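PDB 1HTJ: Kiaa0380 from Homo sapiens, which probably links heterotrimeric G protein signalling to Rho GTPases, its RGS-like domain belonging to a guanine nucleotide exchange factor. Local coordinates for residues R40-G45 and Q168-Q173. The protein carries 3 engineered substitutions. Numbering follows the deposited sequence.
Sequences RPAHLG and QVAEKQ
Val-169 O is gripped twice by Gln-173, the residue whose side chain also reaches across to Ala-42 and Gly-45. The backbone N of Gln-173 gives it the ordinary helical bond, while NE2 of the same residue donates to Val-169 O at 3.2 Å with an N-H...O angle of 148°. The two donors arrive from opposite faces of the carbonyl plane, and the acceptor lies close to the amide plane of Gln-173. A bend at chi2 (-45°) folds the side chain back along its own helix, which brings NE2 to this carbonyl. Asp-155 accepts a further hydrogen bond from NE2, and Arg-49 donates to OE1, so both polar ends of the buried amide are engaged. Its aliphatic part does the touching: CG of Gln-173 rests 3.7 Å from Ala-42 O, and CB of Gln-173 meets Gly-45 CA at 3.8 Å. An alanine in place of Gln-173 would probably leave Arg-49 and Asp-155 without these amide partners and open a gap beside Ala-42 O. Gly-45 faces Gln-173 where a side chain would collide with CB, so its lack of one permits the close approach. One turn earlier, small groups fill the interface. Ala-170 CB touches Pro-41 CB at 3.6 Å and lies equally near the backbone N of Ala-42. Ala-42 CB meets Val-169 CG1 at 3.6 Å, a methyl that the first torsion of Val-169 sets anti to its own backbone N and so brings to Ala-42. The CA atoms of Ala-42 and Ala-170 are accordingly just 3.8 Å apart. With segment axes 7.8 Å apart and inclined by 22°, this is close, near-parallel helix packing through alanine and glycine, joining the start of helix 41-54 to helix 163-182 within the all-helical RGS-like domain.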
ATOM      1  N   ARG A  40       5.306 -10.355   0.594  1.00 53.77           N
ATOM      2  CA  ARG A  40       4.517 -11.330  -0.160  1.00 52.56           C
ATOM      3  C   ARG A  40       3.479 -10.607  -1.011  1.00 51.14           C
ATOM      4  O   ARG A  40       2.386 -10.294  -0.547  1.00 50.76           O
ATOM      5  CB  ARG A  40       3.839 -12.296   0.806  1.00 53.51           C
ATOM      6  CG  ARG A  40       4.707 -12.661   1.999  1.00 55.53           C
ATOM      7  CD  ARG A  40       6.144 -12.971   1.574  1.00 56.93           C
ATOM      8  NE  ARG A  40       6.153 -13.924   0.476  1.00 58.36           N
ATOM      9  CZ  ARG A  40       5.682 -15.161   0.583  1.00 59.38           C
ATOM     10  NH1 ARG A  40       5.183 -15.572   1.743  1.00 59.73           N
ATOM     11  NH2 ARG A  40       5.677 -15.977  -0.466  1.00 59.99           N
ATOM     12  N   PRO A  41       3.816 -10.349  -2.284  1.00 49.83           N
ATOM     13  CA  PRO A  41       2.984  -9.656  -3.274  1.00 48.61           C
ATOM     14  C   PRO A  41       1.566 -10.190  -3.472  1.00 47.36           C
ATOM     15  O   PRO A  41       0.616  -9.414  -3.540  1.00 46.65           O
ATOM     16  CB  PRO A  41       3.817  -9.754  -4.554  1.00 48.99           C
ATOM     17  CG  PRO A  41       5.221  -9.830  -4.035  1.00 49.33           C
ATOM     18  CD  PRO A  41       5.075 -10.799  -2.898  1.00 49.30           C
ATOM     19  N   ALA A  42       1.431 -11.505  -3.577  1.00 46.07           N
ATOM     20  CA  ALA A  42       0.119 -12.117  -3.778  1.00 45.03           C
ATOM     21  C   ALA A  42      -0.808 -11.849  -2.595  1.00 43.93           C
ATOM     22  O   ALA A  42      -1.968 -11.452  -2.773  1.00 43.63           O
ATOM     23  CB  ALA A  42       0.271 -13.623  -3.995  1.00 45.33           C
ATOM     24  N   HIS A  43      -0.283 -12.075  -1.395  1.00 42.35           N
ATOM     25  CA  HIS A  43      -1.018 -11.880  -0.160  1.00 40.91           C
ATOM     26  C   HIS A  43      -1.386 -10.417   0.015  1.00 40.19           C
ATOM     27  O   HIS A  43      -2.526 -10.082   0.368  1.00 39.64           O
ATOM     28  CB  HIS A  43      -0.167 -12.355   1.014  1.00 41.23           C
ATOM     29  CG  HIS A  43       0.063 -13.833   1.020  1.00 41.25           C
ATOM     30  ND1 HIS A  43       0.820 -14.470   0.061  1.00 41.48           N
ATOM     31  CD2 HIS A  43      -0.434 -14.809   1.818  1.00 41.41           C
ATOM     32  CE1 HIS A  43       0.776 -15.775   0.264  1.00 41.44           C
ATOM     33  NE2 HIS A  43       0.021 -16.007   1.323  1.00 41.27           N
ATOM     34  N   LEU A  44      -0.412  -9.549  -0.246  1.00 38.83           N
ATOM     35  CA  LEU A  44      -0.615  -8.119  -0.136  1.00 37.46           C
ATOM     36  C   LEU A  44      -1.736  -7.730  -1.087  1.00 36.41           C
ATOM     37  O   LEU A  44      -2.598  -6.928  -0.750  1.00 37.08           O
ATOM     38  CB  LEU A  44       0.669  -7.374  -0.509  1.00 37.63           C
ATOM     39  CG  LEU A  44       0.612  -5.851  -0.340  1.00 37.14           C
ATOM     40  CD1 LEU A  44       0.480  -5.508   1.128  1.00 36.12           C
ATOM     41  CD2 LEU A  44       1.881  -5.216  -0.917  1.00 37.50           C
ATOM     42  N   GLY A  45      -1.713  -8.308  -2.278  1.00 35.30           N
ATOM     43  CA  GLY A  45      -2.731  -8.038  -3.270  1.00 34.19           C
ATOM     44  C   GLY A  45      -4.103  -8.422  -2.752  1.00 33.72           C
ATOM     45  O   GLY A  45      -5.045  -7.643  -2.846  1.00 34.14           O
ATOM     46  N   GLN A 168       2.869 -14.487 -10.788  1.00 51.90           N
ATOM     47  CA  GLN A 168       1.652 -14.708 -11.547  1.00 51.38           C
ATOM     48  C   GLN A 168       0.391 -14.520 -10.711  1.00 50.33           C
ATOM     49  O   GLN A 168      -0.593 -13.968 -11.192  1.00 50.07           O
ATOM     50  CB  GLN A 168       1.675 -16.105 -12.164  1.00 51.87           C
ATOM     51  CG  GLN A 168       2.670 -16.228 -13.304  1.00 53.10           C
ATOM     52  CD  GLN A 168       2.754 -17.638 -13.853  1.00 54.02           C
ATOM     53  OE1 GLN A 168       3.093 -18.580 -13.124  1.00 54.60           O
ATOM     54  NE2 GLN A 168       2.446 -17.796 -15.141  1.00 53.48           N
ATOM     55  N   VAL A 169       0.419 -14.981  -9.467  1.00 49.26           N
ATOM     56  CA  VAL A 169      -0.733 -14.834  -8.592  1.00 48.68           C
ATOM     57  C   VAL A 169      -0.884 -13.364  -8.205  1.00 48.13           C
ATOM     58  O   VAL A 169      -1.991 -12.827  -8.207  1.00 47.67           O
ATOM     59  CB  VAL A 169      -0.587 -15.677  -7.305  1.00 48.50           C
ATOM     60  CG1 VAL A 169      -1.741 -15.372  -6.348  1.00 48.65           C
ATOM     61  CG2 VAL A 169      -0.569 -17.166  -7.653  1.00 48.47           C
ATOM     62  N   ALA A 170       0.237 -12.719  -7.896  1.00 47.34           N
ATOM     63  CA  ALA A 170       0.221 -11.315  -7.504  1.00 47.06           C
ATOM     64  C   ALA A 170      -0.326 -10.470  -8.638  1.00 46.90           C
ATOM     65  O   ALA A 170      -1.100  -9.541  -8.425  1.00 47.12           O
ATOM     66  CB  ALA A 170       1.613 -10.852  -7.153  1.00 46.65           C
ATOM     67  N   GLU A 171       0.087 -10.808  -9.848  1.00 46.46           N
ATOM     68  CA  GLU A 171      -0.335 -10.094 -11.035  1.00 45.97           C
ATOM     69  C   GLU A 171      -1.855 -10.147 -11.184  1.00 44.70           C
ATOM     70  O   GLU A 171      -2.489  -9.145 -11.505  1.00 44.67           O
ATOM     71  CB  GLU A 171       0.330 -10.726 -12.257  1.00 47.26           C
ATOM     72  CG  GLU A 171       0.667  -9.757 -13.368  1.00 50.08           C
ATOM     73  CD  GLU A 171       1.053 -10.479 -14.643  1.00 51.79           C
ATOM     74  OE1 GLU A 171       1.935 -11.375 -14.577  1.00 52.45           O
ATOM     75  OE2 GLU A 171       0.475 -10.150 -15.707  1.00 52.77           O
ATOM     76  N   LYS A 172      -2.429 -11.321 -10.947  1.00 43.47           N
ATOM     77  CA  LYS A 172      -3.872 -11.515 -11.054  1.00 42.47           C
ATOM     78  C   LYS A 172      -4.611 -10.599 -10.078  1.00 41.03           C
ATOM     79  O   LYS A 172      -5.718 -10.123 -10.363  1.00 40.68           O
ATOM     80  CB  LYS A 172      -4.224 -12.981 -10.770  1.00 43.84           C
ATOM     81  CG  LYS A 172      -5.703 -13.292 -10.914  1.00 45.05           C
ATOM     82  CD  LYS A 172      -5.995 -14.785 -10.739  1.00 46.78           C
ATOM     83  CE  LYS A 172      -7.505 -15.068 -10.863  1.00 47.51           C
ATOM     84  NZ  LYS A 172      -7.899 -16.492 -10.561  1.00 47.60           N
ATOM     85  N   GLN A 173      -3.991 -10.361  -8.927  1.00 39.09           N
ATOM     86  CA  GLN A 173      -4.562  -9.491  -7.917  1.00 37.79           C
ATOM     87  C   GLN A 173      -4.486  -8.049  -8.394  1.00 37.26           C
ATOM     88  O   GLN A 173      -5.432  -7.275  -8.238  1.00 36.86           O
ATOM     89  CB  GLN A 173      -3.796  -9.616  -6.596  1.00 37.36           C
ATOM     90  CG  GLN A 173      -3.651 -11.037  -6.071  1.00 37.18           C
ATOM     91  CD  GLN A 173      -4.950 -11.829  -6.160  1.00 37.31           C
ATOM     92  OE1 GLN A 173      -5.999 -11.380  -5.692  1.00 37.20           O
ATOM     93  NE2 GLN A 173      -4.882 -13.013  -6.764  1.00 37.24           N
TER